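Local coordinates for protein nicotinamide-nucleotide adenylyltransferase NadR family / Ribosylnicotinamide kinase (Lactococcus lactis subsp. cremoris, PDB 6GYE) that probably makes NAD+ from nicotinamide riboside, phosphorylating the nucleoside in a P-loop kinase domain and adenylylating the resulting mononucleotide in a nucleotidyltransferase domain, at residues A[24-29]-A[71-76]; A[88-93]-A[97-102]; A[178-183]-A[245-250]. All coordinates share one frame; numbering follows the deposited sequence.

Contact 1 of 3, residues A[24-29]-A[71-76]; sequences APLHTG and REAFND
Leu26 reaches across to Ala73 and Phe74, joining the loop ahead of helix 28-40 to the C-terminal end of helix 63-73. Its CB points at the other segment but stays too far off to touch it, as does CG, and the branches do the work. Leu26 CD1 stays further off, 4.4 Å from Phe74 CE2. Leu26 CD2 touches both partners, 3.8 Å from Ala73 CB and 3.9 Å from Phe74 CE2, meeting the ring obliquely. With CG anti to the backbone N (chi1 173°), the leucine extends away from its own loop, and its forked end can touch two neighbours at once. Ala73 suits the last turn of its helix because a lone methyl leaves room for that fork, while Phe74, where the chain leaves helical geometry, supplies a broad apolar surface. The loop leads into what is probably the HxGH signature of the nucleotidyltransferase fold, His27-Thr28-Gly29-His30, set after the first strand of the parallel sheet and at the start of helix 28-40. His27 N-caps that helix: its ND1 accepts from Gly29 N at 2.9 Å, a bent bond (132°) with the donor 16° out of the ring plane, while NE2 bonds to Ile153 O. Glycine fits at the third position since a CB there would collide with His27 CE1. A cis peptide before Pro25 turns the chain just ahead of Leu26. Around the apolar patch, Leu70 adds a further side chain against Leu26, and Ile34 and Tyr35 of helix 28-40 pack on the Phe74 ring.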
ATOM      1  N   ALA A  24     -11.621  -0.554   5.230  1.00 58.42           N
ATOM      2  CA  ALA A  24     -10.890   0.231   4.236  1.00 61.74           C
ATOM      3  C   ALA A  24     -10.269   1.455   4.905  1.00 65.00           C
ATOM      4  O   ALA A  24     -10.639   2.595   4.600  1.00 73.67           O
ATOM      5  CB  ALA A  24     -11.817   0.649   3.093  1.00 60.77           C
ATOM      6  N   PRO A  25      -9.287   1.258   5.801  1.00 61.73           N
ATOM      7  CA  PRO A  25      -8.620   0.014   6.184  1.00 61.95           C
ATOM      8  C   PRO A  25      -9.072  -0.587   7.501  1.00 57.17           C
ATOM      9  O   PRO A  25      -9.757   0.065   8.273  1.00 57.04           O
ATOM     10  CB  PRO A  25      -7.174   0.465   6.318  1.00 60.94           C
ATOM     11  CG  PRO A  25      -7.331   1.835   6.971  1.00 57.10           C
ATOM     12  CD  PRO A  25      -8.611   2.419   6.411  1.00 58.01           C
ATOM     13  N   LEU A  26      -8.672  -1.835   7.738  1.00 58.93           N
ATOM     14  CA  LEU A  26      -8.669  -2.398   9.082  1.00 57.30           C
ATOM     15  C   LEU A  26      -7.742  -1.587   9.982  1.00 56.69           C
ATOM     16  O   LEU A  26      -6.629  -1.239   9.578  1.00 57.74           O
ATOM     17  CB  LEU A  26      -8.210  -3.856   9.018  1.00 50.89           C
ATOM     18  CG  LEU A  26      -7.977  -4.618  10.321  1.00 45.97           C
ATOM     19  CD1 LEU A  26      -9.290  -4.866  11.025  1.00 47.64           C
ATOM     20  CD2 LEU A  26      -7.299  -5.948   9.997  1.00 44.31           C
ATOM     21  N   HIS A  27      -8.193  -1.265  11.197  1.00 52.59           N
ATOM     22  CA  HIS A  27      -7.338  -0.535  12.133  1.00 48.06           C
ATOM     23  C   HIS A  27      -7.557  -1.064  13.546  1.00 46.89           C
ATOM     24  O   HIS A  27      -8.366  -1.968  13.774  1.00 51.58           O
ATOM     25  CB  HIS A  27      -7.558   0.983  12.048  1.00 47.23           C
ATOM     26  CG  HIS A  27      -8.955   1.422  12.362  1.00 53.95           C
ATOM     27  ND1 HIS A  27      -9.468   1.429  13.645  1.00 53.28           N
ATOM     28  CD2 HIS A  27      -9.941   1.893  11.560  1.00 57.76           C
ATOM     29  CE1 HIS A  27     -10.714   1.874  13.615  1.00 55.37           C
ATOM     30  NE2 HIS A  27     -11.023   2.166  12.364  1.00 57.94           N
ATOM     31  N   THR A  28      -6.810  -0.501  14.504  1.00 45.22           N
ATOM     32  CA  THR A  28      -6.794  -1.089  15.838  1.00 50.15           C
ATOM     33  C   THR A  28      -8.134  -0.948  16.551  1.00 54.73           C
ATOM     34  O   THR A  28      -8.424  -1.753  17.445  1.00 55.21           O
ATOM     35  CB  THR A  28      -5.667  -0.485  16.700  1.00 45.48           C
ATOM     36  OG1 THR A  28      -5.756   0.918  16.689  1.00 53.19           O
ATOM     37  CG2 THR A  28      -4.312  -0.834  16.146  1.00 51.32           C
ATOM     38  N   GLY A  29      -8.959   0.043  16.179  1.00 47.03           N
ATOM     39  CA  GLY A  29     -10.310   0.108  16.726  1.00 46.16           C
ATOM     40  C   GLY A  29     -11.116  -1.143  16.409  1.00 60.68           C
ATOM     41  O   GLY A  29     -11.727  -1.740  17.299  1.00 52.45           O
ATOM     42  N   ARG A  71      -7.849 -11.811   5.479  1.00 52.02           N
ATOM     43  CA  ARG A  71      -7.446 -13.195   5.676  1.00 52.69           C
ATOM     44  C   ARG A  71      -6.007 -13.264   6.147  1.00 59.67           C
ATOM     45  O   ARG A  71      -5.681 -14.016   7.071  1.00 64.15           O
ATOM     46  CB  ARG A  71      -7.626 -13.999   4.385  1.00 54.63           C
ATOM     47  CG  ARG A  71      -9.039 -14.486   4.140  1.00 55.67           C
ATOM     48  CD  ARG A  71      -9.428 -15.606   5.089  1.00 54.25           C
ATOM     49  NE  ARG A  71     -10.721 -16.184   4.717  1.00 56.19           N
ATOM     50  CZ  ARG A  71     -10.883 -17.112   3.776  1.00 59.46           C
ATOM     51  NH1 ARG A  71      -9.841 -17.591   3.115  1.00 57.11           N
ATOM     52  NH2 ARG A  71     -12.088 -17.579   3.501  1.00 65.35           N
ATOM     53  N   GLU A  72      -5.137 -12.456   5.544  1.00 60.31           N
ATOM     54  CA  GLU A  72      -3.747 -12.431   5.969  1.00 60.79           C
ATOM     55  C   GLU A  72      -3.630 -11.861   7.376  1.00 58.11           C
ATOM     56  O   GLU A  72      -2.863 -12.372   8.202  1.00 59.36           O
ATOM     57  CB  GLU A  72      -2.908 -11.632   4.970  1.00 56.33           C
ATOM     58  CG  GLU A  72      -1.422 -11.704   5.242  1.00 57.59           C
ATOM     59  CD  GLU A  72      -0.571 -10.829   4.312  1.00 62.53           C
ATOM     60  OE1 GLU A  72      -1.003 -10.477   3.180  1.00 57.95           O
ATOM     61  OE2 GLU A  72       0.545 -10.473   4.744  1.00 62.28           O
ATOM     62  N   ALA A  73      -4.399 -10.809   7.666  1.00 51.13           N
ATOM     63  CA  ALA A  73      -4.307 -10.146   8.961  1.00 50.84           C
ATOM     64  C   ALA A  73      -4.680 -11.082  10.089  1.00 52.00           C
ATOM     65  O   ALA A  73      -4.103 -10.994  11.173  1.00 59.41           O
ATOM     66  CB  ALA A  73      -5.202  -8.908   8.993  1.00 49.05           C
ATOM     67  N   PHE A  74      -5.620 -11.993   9.853  1.00 51.40           N
ATOM     68  CA  PHE A  74      -6.047 -12.958  10.857  1.00 55.89           C
ATOM     69  C   PHE A  74      -5.596 -14.383  10.498  1.00 56.31           C
ATOM     70  O   PHE A  74      -6.307 -15.361  10.739  1.00 60.15           O
ATOM     71  CB  PHE A  74      -7.561 -12.842  11.063  1.00 47.65           C
ATOM     72  CG  PHE A  74      -7.983 -11.507  11.680  1.00 52.63           C
ATOM     73  CD1 PHE A  74      -7.886 -11.296  13.055  1.00 50.11           C
ATOM     74  CD2 PHE A  74      -8.407 -10.452  10.880  1.00 45.99           C
ATOM     75  CE1 PHE A  74      -8.241 -10.074  13.635  1.00 52.68           C
ATOM     76  CE2 PHE A  74      -8.760  -9.222  11.438  1.00 48.69           C
ATOM     77  CZ  PHE A  74      -8.681  -9.028  12.829  1.00 46.37           C
ATOM     78  N   ASN A  75      -4.384 -14.527   9.943  1.00 56.61           N
ATOM     79  CA  ASN A  75      -3.920 -15.834   9.470  1.00 55.31           C
ATOM     80  C   ASN A  75      -3.437 -16.755  10.582  1.00 56.41           C
ATOM     81  O   ASN A  75      -3.053 -17.893  10.296  1.00 56.10           O
ATOM     82  CB  ASN A  75      -2.806 -15.686   8.418  1.00 58.21           C
ATOM     83  CG  ASN A  75      -1.514 -15.060   8.971  1.00 64.76           C
ATOM     84  OD1 ASN A  75      -1.403 -14.731  10.146  1.00 62.67           O
ATOM     85  ND2 ASN A  75      -0.522 -14.917   8.100  1.00 61.61           N
ATOM     86  N   ASP A  76      -3.427 -16.300  11.824  1.00 55.52           N
ATOM     87  CA  ASP A  76      -2.894 -17.066  12.945  1.00 63.29           C
ATOM     88  C   ASP A  76      -3.885 -17.073  14.096  1.00 72.00           C
ATOM     89  O   ASP A  76      -3.520 -16.840  15.252  1.00 71.63           O
ATOM     90  CB  ASP A  76      -1.537 -16.511  13.390  1.00 64.75           C
ATOM     91  CG  ASP A  76      -0.846 -17.402  14.416  1.00 71.45           C
ATOM     92  OD1 ASP A  76      -1.124 -18.620  14.461  1.00 78.56           O
ATOM     93  OD2 ASP A  76      -0.041 -16.871  15.208  1.00 76.41           O
TER

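Contact 2 of 3, residues A[88-93]-A[97-102]; sequences NDLPEM and WDEWAN
Leu90 leans over the first turns of helix 95-110 and straddles Glu99 and Trp100 with its two methyls. Its CG stands beside the backbone N, and with chi1 at -89°, some way from a perfectly staggered value, the branched end comes nearer the helix than the direction of CB suggests. Leu90 CD2 lies 3.4 Å from Glu99 CG, tight packing against the aliphatic part of the glutamate. Leu90 CD1 settles at the rim of the indole, near the ring plane, 4.1 Å from Trp100 CD1. Glu99 starts with CG anti to its backbone N and then bends at chi2 (78°), offering methylenes to the leucine while OE2 turns to a salt bridge with Arg103. The indole of Trp100 leads away from the loop; Trp97 CZ3 stands 4.1 Å above one face of it, toward the rim. The indole NE1 bonds to Glu87, just before residues 88-93, and Arg103 also reaches the carbonyl of Asn88. The strand-to-helix connection is thus folded back on the helix it leads into. The contact itself is apolar and has little directional preference, so the Arg103 and Glu87 bonds around it probably do more to fix how loop and helix are set.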
ATOM      1  N   ASN A  88     -23.349  -6.638  -4.605  1.00 78.61           N
ATOM      2  CA  ASN A  88     -23.709  -6.266  -5.969  1.00 87.48           C
ATOM      3  C   ASN A  88     -25.080  -6.830  -6.338  1.00 96.00           C
ATOM      4  O   ASN A  88     -25.563  -7.796  -5.742  1.00 93.98           O
ATOM      5  CB  ASN A  88     -22.681  -6.792  -6.980  1.00 88.81           C
ATOM      6  CG  ASN A  88     -21.357  -6.019  -6.969  1.00 90.84           C
ATOM      7  OD1 ASN A  88     -21.269  -4.888  -6.502  1.00 88.28           O
ATOM      8  ND2 ASN A  88     -20.323  -6.643  -7.511  1.00 92.88           N
ATOM      9  N   ASP A  89     -25.703  -6.210  -7.345  1.00106.27           N
ATOM     10  CA  ASP A  89     -26.959  -6.698  -7.928  1.00117.26           C
ATOM     11  C   ASP A  89     -28.051  -6.862  -6.875  1.00121.32           C
ATOM     12  O   ASP A  89     -28.741  -7.880  -6.814  1.00126.05           O
ATOM     13  CB  ASP A  89     -26.734  -8.008  -8.683  1.00124.61           C
ATOM     14  CG  ASP A  89     -25.609  -7.906  -9.684  1.00134.55           C
ATOM     15  OD1 ASP A  89     -25.644  -6.975 -10.517  1.00138.93           O
ATOM     16  OD2 ASP A  89     -24.681  -8.744  -9.622  1.00134.55           O
ATOM     17  N   LEU A  90     -28.215  -5.845  -6.062  1.00123.91           N
ATOM     18  CA  LEU A  90     -29.274  -5.905  -5.077  1.00120.75           C
ATOM     19  C   LEU A  90     -30.387  -4.941  -5.455  1.00127.26           C
ATOM     20  O   LEU A  90     -30.102  -3.811  -5.871  1.00131.49           O
ATOM     21  CB  LEU A  90     -28.747  -5.524  -3.685  1.00107.53           C
ATOM     22  CG  LEU A  90     -28.171  -6.606  -2.778  1.00 96.38           C
ATOM     23  CD1 LEU A  90     -27.949  -6.044  -1.399  1.00 92.65           C
ATOM     24  CD2 LEU A  90     -29.109  -7.774  -2.713  1.00 93.65           C
ATOM     25  N   PRO A  91     -31.652  -5.348  -5.347  1.00122.65           N
ATOM     26  CA  PRO A  91     -32.726  -4.352  -5.421  1.00127.79           C
ATOM     27  C   PRO A  91     -32.458  -3.288  -4.365  1.00143.54           C
ATOM     28  O   PRO A  91     -32.195  -3.599  -3.202  1.00145.35           O
ATOM     29  CB  PRO A  91     -33.993  -5.164  -5.121  1.00116.89           C
ATOM     30  CG  PRO A  91     -33.633  -6.570  -5.490  1.00111.81           C
ATOM     31  CD  PRO A  91     -32.169  -6.719  -5.180  1.00113.10           C
ATOM     32  N   GLU A  92     -32.523  -2.022  -4.776  1.00155.16           N
ATOM     33  CA  GLU A  92     -32.175  -0.940  -3.858  1.00162.01           C
ATOM     34  C   GLU A  92     -33.127  -0.877  -2.665  1.00169.26           C
ATOM     35  O   GLU A  92     -32.685  -0.767  -1.514  1.00163.05           O
ATOM     36  CB  GLU A  92     -32.123   0.387  -4.622  1.00161.54           C
ATOM     37  CG  GLU A  92     -33.344   0.685  -5.485  1.00162.76           C
ATOM     38  CD  GLU A  92     -33.103   0.357  -6.954  1.00161.95           C
ATOM     39  OE1 GLU A  92     -32.331  -0.585  -7.231  1.00158.58           O
ATOM     40  OE2 GLU A  92     -33.685   1.032  -7.830  1.00164.11           O
ATOM     41  N   MET A  93     -34.435  -0.923  -2.920  1.00182.63           N
ATOM     42  CA  MET A  93     -35.489  -0.770  -1.927  1.00190.31           C
ATOM     43  C   MET A  93     -35.835  -2.095  -1.240  1.00185.08           C
ATOM     44  O   MET A  93     -35.519  -3.172  -1.758  1.00192.63           O
ATOM     45  CB  MET A  93     -36.717  -0.144  -2.588  1.00196.98           C
ATOM     46  CG  MET A  93     -36.931   1.309  -2.157  1.00198.78           C
ATOM     47  SD  MET A  93     -35.385   2.201  -1.818  1.00195.64           S
ATOM     48  CE  MET A  93     -35.226   2.092  -0.030  1.00190.92           C
ATOM     49  N   TRP A  97     -33.465  -6.124   1.108  1.00 91.46           N
ATOM     50  CA  TRP A  97     -33.230  -6.576   2.478  1.00 91.26           C
ATOM     51  C   TRP A  97     -33.410  -8.081   2.592  1.00 90.86           C
ATOM     52  O   TRP A  97     -32.667  -8.743   3.323  1.00 92.38           O
ATOM     53  CB  TRP A  97     -34.144  -5.848   3.466  1.00101.84           C
ATOM     54  CG  TRP A  97     -33.704  -4.455   3.831  1.00105.84           C
ATOM     55  CD1 TRP A  97     -34.364  -3.281   3.580  1.00108.54           C
ATOM     56  CD2 TRP A  97     -32.502  -4.098   4.526  1.00100.19           C
ATOM     57  NE1 TRP A  97     -33.642  -2.219   4.076  1.00105.43           N
ATOM     58  CE2 TRP A  97     -32.497  -2.693   4.660  1.00 98.46           C
ATOM     59  CE3 TRP A  97     -31.428  -4.832   5.045  1.00 94.30           C
ATOM     60  CZ2 TRP A  97     -31.463  -2.011   5.291  1.00 96.94           C
ATOM     61  CZ3 TRP A  97     -30.403  -4.155   5.671  1.00 92.40           C
ATOM     62  CH2 TRP A  97     -30.426  -2.758   5.789  1.00 95.91           C
ATOM     63  N   ASP A  98     -34.410  -8.632   1.902  1.00 92.85           N
ATOM     64  CA  ASP A  98     -34.626 -10.073   1.917  1.00 90.93           C
ATOM     65  C   ASP A  98     -33.432 -10.787   1.302  1.00 87.15           C
ATOM     66  O   ASP A  98     -32.805 -11.645   1.933  1.00 81.95           O
ATOM     67  CB  ASP A  98     -35.898 -10.415   1.152  1.00102.22           C
ATOM     68  CG  ASP A  98     -37.140  -9.942   1.858  1.00108.95           C
ATOM     69  OD1 ASP A  98     -37.185 -10.048   3.098  1.00107.57           O
ATOM     70  OD2 ASP A  98     -38.074  -9.478   1.169  1.00116.46           O
ATOM     71  N   GLU A  99     -33.092 -10.412   0.067  1.00 88.45           N
ATOM     72  CA  GLU A  99     -31.949 -11.000  -0.618  1.00 93.97           C
ATOM     73  C   GLU A  99     -30.654 -10.771   0.160  1.00101.38           C
ATOM     74  O   GLU A  99     -29.807 -11.669   0.249  1.00102.91           O
ATOM     75  CB  GLU A  99     -31.851 -10.418  -2.028  1.00 99.46           C
ATOM     76  CG  GLU A  99     -30.602 -10.820  -2.798  1.00112.74           C
ATOM     77  CD  GLU A  99     -30.674 -12.215  -3.371  1.00119.94           C
ATOM     78  OE1 GLU A  99     -31.775 -12.812  -3.338  1.00125.65           O
ATOM     79  OE2 GLU A  99     -29.628 -12.706  -3.859  1.00115.86           O
ATOM     80  N   TRP A 100     -30.481  -9.578   0.730  1.00101.45           N
ATOM     81  CA  TRP A 100     -29.289  -9.314   1.530  1.00 91.17           C
ATOM     82  C   TRP A 100     -29.175 -10.311   2.677  1.00 85.51           C
ATOM     83  O   TRP A 100     -28.131 -10.948   2.864  1.00 80.31           O
ATOM     84  CB  TRP A 100     -29.317  -7.870   2.047  1.00 90.59           C
ATOM     85  CG  TRP A 100     -28.151  -7.486   2.896  1.00 86.36           C
ATOM     86  CD1 TRP A 100     -26.948  -6.993   2.475  1.00 80.43           C
ATOM     87  CD2 TRP A 100     -28.088  -7.536   4.323  1.00 86.51           C
ATOM     88  NE1 TRP A 100     -26.130  -6.757   3.556  1.00 79.02           N
ATOM     89  CE2 TRP A 100     -26.806  -7.086   4.701  1.00 81.52           C
ATOM     90  CE3 TRP A 100     -28.987  -7.934   5.321  1.00 85.30           C
ATOM     91  CZ2 TRP A 100     -26.405  -7.014   6.030  1.00 80.62           C
ATOM     92  CZ3 TRP A 100     -28.585  -7.866   6.640  1.00 78.64           C
ATOM     93  CH2 TRP A 100     -27.307  -7.409   6.983  1.00 79.41           C
ATOM     94  N   ALA A 101     -30.262 -10.491   3.431  1.00 84.97           N
ATOM     95  CA  ALA A 101     -30.245 -11.433   4.546  1.00 83.33           C
ATOM     96  C   ALA A 101     -30.025 -12.863   4.071  1.00 86.30           C
ATOM     97  O   ALA A 101     -29.337 -13.643   4.743  1.00 86.96           O
ATOM     98  CB  ALA A 101     -31.539 -11.330   5.347  1.00 77.89           C
ATOM     99  N   ASN A 102     -30.619 -13.233   2.928  1.00 85.36           N
ATOM    100  CA  ASN A 102     -30.394 -14.568   2.377  1.00 88.23           C
ATOM    101  C   ASN A 102     -28.911 -14.844   2.227  1.00 86.88           C
ATOM    102  O   ASN A 102     -28.398 -15.847   2.731  1.00 89.46           O
ATOM    103  CB  ASN A 102     -31.085 -14.724   1.024  1.00 88.78           C
ATOM    104  CG  ASN A 102     -32.570 -14.874   1.151  1.00100.16           C
ATOM    105  OD1 ASN A 102     -33.073 -15.276   2.200  1.00104.76           O
ATOM    106  ND2 ASN A 102     -33.292 -14.561   0.081  1.00107.77           N
TER

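Contact 3 of 3, residues A[178-183]-A[245-250]; sequences HFSKVV and REVNSP. With SO4 (sulfate ion), chain D.
Val247 turns its two methyls onto Ser180 and Val182: CG1 lies 4.1 Å from Ser180 CB, and CG2 lies 4.4 Å from Val182 CG2. These are loose van der Waals contacts, suited to small or branched side chains where the end of helix 229-247 rests on the start of strand 181-187. That strand is the one that runs toward the Walker A-like loop of the P-loop kinase fold. In the next shell Asn252 ties the two segments together, its ND2 hydrogen-bonding both Val247 O and Ser180 OG. On the ligand side, Val247 approaches the bound nicotinamide riboside to about 4 Å, and Asn248 ND2 makes a weak hydrogen bond to its O2R while OD1 is held by Arg177. At the far end of 178-183, His178 has CG anti to the backbone N (chi1 179°), which presents the ND1 edge of the ring to a sulfate lying near the ring plane, with weak bonds of 3.4 Å from His178 ND1 to O3 and O4 alike. His178 CD2 lies 3.9 Å above the plane of the Phe179 ring, over its centre. The anion, probably from the crystallisation liquor, is also bonded to Lys65 and Tyr69, and His178 NE2 bonds weakly to Ile59 O. With an alanine here the sulfate would probably lose both weak ND1 bonds, and Ile59 O its weak imidazole partner.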
ATOM      1  N   HIS A 178      -0.286   0.344   1.041  1.00 56.63           N
ATOM      2  CA  HIS A 178      -1.213   1.119   0.223  1.00 52.14           C
ATOM      3  C   HIS A 178      -1.198   2.595   0.597  1.00 55.59           C
ATOM      4  O   HIS A 178      -1.342   3.463  -0.277  1.00 56.36           O
ATOM      5  CB  HIS A 178      -2.625   0.553   0.365  1.00 54.67           C
ATOM      6  CG  HIS A 178      -3.656   1.300  -0.420  1.00 59.99           C
ATOM      7  ND1 HIS A 178      -3.902   1.048  -1.754  1.00 62.98           N
ATOM      8  CD2 HIS A 178      -4.502   2.298  -0.063  1.00 62.48           C
ATOM      9  CE1 HIS A 178      -4.858   1.855  -2.181  1.00 64.98           C
ATOM     10  NE2 HIS A 178      -5.235   2.627  -1.178  1.00 63.20           N
ATOM     11  N   PHE A 179      -1.057   2.904   1.887  1.00 47.56           N
ATOM     12  CA  PHE A 179      -1.165   4.289   2.352  1.00 47.62           C
ATOM     13  C   PHE A 179       0.179   4.985   2.454  1.00 49.39           C
ATOM     14  O   PHE A 179       0.242   6.134   2.901  1.00 47.62           O
ATOM     15  CB  PHE A 179      -1.868   4.346   3.707  1.00 48.59           C
ATOM     16  CG  PHE A 179      -3.323   4.019   3.635  1.00 47.35           C
ATOM     17  CD1 PHE A 179      -4.228   4.945   3.160  1.00 45.06           C
ATOM     18  CD2 PHE A 179      -3.779   2.769   4.004  1.00 48.60           C
ATOM     19  CE1 PHE A 179      -5.573   4.632   3.077  1.00 53.54           C
ATOM     20  CE2 PHE A 179      -5.120   2.451   3.918  1.00 51.59           C
ATOM     21  CZ  PHE A 179      -6.016   3.375   3.459  1.00 54.08           C
ATOM     22  N   SER A 180       1.254   4.297   2.093  1.00 53.53           N
ATOM     23  CA  SER A 180       2.585   4.845   2.279  1.00 52.18           C
ATOM     24  C   SER A 180       2.842   5.982   1.296  1.00 48.42           C
ATOM     25  O   SER A 180       2.415   5.933   0.140  1.00 52.53           O
ATOM     26  CB  SER A 180       3.629   3.739   2.113  1.00 44.49           C
ATOM     27  OG  SER A 180       4.889   4.279   2.392  1.00 60.03           O
ATOM     28  N   LYS A 181       3.503   7.031   1.777  1.00 48.85           N
ATOM     29  CA  LYS A 181       4.077   8.041   0.898  1.00 48.66           C
ATOM     30  C   LYS A 181       5.439   7.574   0.385  1.00 46.76           C
ATOM     31  O   LYS A 181       6.221   6.968   1.125  1.00 46.45           O
ATOM     32  CB  LYS A 181       4.212   9.360   1.653  1.00 43.59           C
ATOM     33  CG  LYS A 181       2.870  10.097   1.910  1.00 51.64           C
ATOM     34  CD  LYS A 181       2.423  10.842   0.697  1.00 54.09           C
ATOM     35  CE  LYS A 181       1.159  11.681   0.952  1.00 62.31           C
ATOM     36  NZ  LYS A 181       0.048  10.785   1.358  1.00 75.44           N
ATOM     37  N   VAL A 182       5.741   7.883  -0.871  1.00 49.39           N
ATOM     38  CA  VAL A 182       6.952   7.374  -1.518  1.00 51.23           C
ATOM     39  C   VAL A 182       7.658   8.535  -2.218  1.00 50.92           C
ATOM     40  O   VAL A 182       7.063   9.208  -3.067  1.00 52.18           O
ATOM     41  CB  VAL A 182       6.631   6.240  -2.513  1.00 51.96           C
ATOM     42  CG1 VAL A 182       7.894   5.743  -3.236  1.00 44.38           C
ATOM     43  CG2 VAL A 182       5.927   5.071  -1.806  1.00 46.14           C
ATOM     44  N   VAL A 183       8.920   8.764  -1.856  1.00 48.34           N
ATOM     45  CA  VAL A 183       9.790   9.761  -2.478  1.00 48.28           C
ATOM     46  C   VAL A 183      10.909   9.023  -3.195  1.00 52.80           C
ATOM     47  O   VAL A 183      11.643   8.254  -2.565  1.00 54.87           O
ATOM     48  CB  VAL A 183      10.392  10.710  -1.427  1.00 46.34           C
ATOM     49  CG1 VAL A 183      11.290  11.749  -2.091  1.00 42.78           C
ATOM     50  CG2 VAL A 183       9.320  11.341  -0.594  1.00 44.46           C
ATOM     51  N   ARG A 245      10.739  -3.855  -0.608  1.00 38.89           N
ATOM     52  CA  ARG A 245      11.207  -4.264   0.712  1.00 54.95           C
ATOM     53  C   ARG A 245      11.165  -3.100   1.687  1.00 51.19           C
ATOM     54  O   ARG A 245      10.720  -3.252   2.829  1.00 49.16           O
ATOM     55  CB  ARG A 245      12.630  -4.828   0.566  1.00 54.20           C
ATOM     56  CG  ARG A 245      13.148  -5.710   1.672  1.00 74.40           C
ATOM     57  CD  ARG A 245      14.324  -6.623   1.190  1.00 82.98           C
ATOM     58  NE  ARG A 245      13.906  -7.619   0.182  1.00 87.21           N
ATOM     59  CZ  ARG A 245      14.450  -7.783  -1.030  1.00 88.25           C
ATOM     60  NH1 ARG A 245      13.971  -8.724  -1.849  1.00 86.49           N
ATOM     61  NH2 ARG A 245      15.488  -7.038  -1.418  1.00 76.87           N
ATOM     62  N   GLU A 246      11.574  -1.912   1.240  1.00 42.88           N
ATOM     63  CA  GLU A 246      11.538  -0.770   2.148  1.00 46.90           C
ATOM     64  C   GLU A 246      10.102  -0.298   2.375  1.00 48.85           C
ATOM     65  O   GLU A 246       9.710  -0.018   3.514  1.00 43.47           O
ATOM     66  CB  GLU A 246      12.427   0.360   1.617  1.00 37.02           C
ATOM     67  CG  GLU A 246      13.914  -0.009   1.517  1.00 41.86           C
ATOM     68  CD  GLU A 246      14.486  -0.561   2.823  1.00 44.97           C
ATOM     69  OE1 GLU A 246      14.088  -0.094   3.915  1.00 47.01           O
ATOM     70  OE2 GLU A 246      15.339  -1.466   2.766  1.00 54.39           O
ATOM     71  N   VAL A 247       9.291  -0.232   1.314  1.00 44.51           N
ATOM     72  CA  VAL A 247       7.893   0.171   1.484  1.00 49.06           C
ATOM     73  C   VAL A 247       7.160  -0.776   2.434  1.00 51.68           C
ATOM     74  O   VAL A 247       6.302  -0.350   3.231  1.00 53.16           O
ATOM     75  CB  VAL A 247       7.191   0.263   0.120  1.00 48.50           C
ATOM     76  CG1 VAL A 247       5.732   0.671   0.301  1.00 45.87           C
ATOM     77  CG2 VAL A 247       7.921   1.263  -0.757  1.00 45.43           C
ATOM     78  N   ASN A 248       7.467  -2.069   2.352  1.00 49.05           N
ATOM     79  CA  ASN A 248       6.841  -3.072   3.202  1.00 54.90           C
ATOM     80  C   ASN A 248       7.547  -3.245   4.540  1.00 51.97           C
ATOM     81  O   ASN A 248       7.087  -4.036   5.359  1.00 50.31           O
ATOM     82  CB  ASN A 248       6.787  -4.431   2.486  1.00 48.74           C
ATOM     83  CG  ASN A 248       5.810  -4.431   1.317  1.00 56.85           C
ATOM     84  OD1 ASN A 248       4.698  -3.907   1.419  1.00 62.61           O
ATOM     85  ND2 ASN A 248       6.217  -5.018   0.209  1.00 55.94           N
ATOM     86  N   SER A 249       8.611  -2.493   4.797  1.00 43.52           N
ATOM     87  CA  SER A 249       9.398  -2.698   6.005  1.00 51.23           C
ATOM     88  C   SER A 249       8.605  -2.302   7.257  1.00 52.78           C
ATOM     89  O   SER A 249       7.935  -1.271   7.276  1.00 43.76           O
ATOM     90  CB  SER A 249      10.676  -1.860   5.927  1.00 51.41           C
ATOM     91  OG  SER A 249      11.355  -1.854   7.164  1.00 57.00           O
ATOM     92  N   PRO A 250       8.718  -3.058   8.343  1.00 51.39           N
ATOM     93  CA  PRO A 250       8.152  -2.582   9.620  1.00 46.94           C
ATOM     94  C   PRO A 250       8.763  -1.287  10.112  1.00 53.42           C
ATOM     95  O   PRO A 250       8.161  -0.628  10.959  1.00 51.73           O
ATOM     96  CB  PRO A 250       8.427  -3.734  10.592  1.00 40.61           C
ATOM     97  CG  PRO A 250       9.541  -4.527   9.932  1.00 40.48           C
ATOM     98  CD  PRO A 250       9.420  -4.348   8.458  1.00 47.57           C
TER
HETATM   99  S   SO4 D 402      -1.832  -2.037  -2.602  1.00 80.27           S
HETATM  100  O1  SO4 D 402      -2.069  -2.491  -1.243  1.00 65.47           O
HETATM  101  O2  SO4 D 402      -1.074  -3.068  -3.314  1.00 92.10           O
HETATM  102  O3  SO4 D 402      -3.089  -1.826  -3.305  1.00 92.82           O
HETATM  103  O4  SO4 D 402      -1.103  -0.770  -2.582  1.00 77.91           O

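Along the chain the three contacts follow one another without overlap. Contacts 1 and 2 both belong to the half built on the five-stranded parallel sheet, their centres 27 Å apart; strand 80-86, at the sheet's edge, carries the chain from helix 63-73 of contact 1 to the loop of contact 2. Contact 3 lies mainly in the four-stranded kinase half, with His178 at the junction, its centre 38 Å from that of contact 2. Between contacts 1 and 3 the halves meet: centres are 18 Å apart, and Pro25 CB packs 3.7 Å from Phe179 CE2. The two halves, each presumably carrying one activity, are thus in contact at this junction.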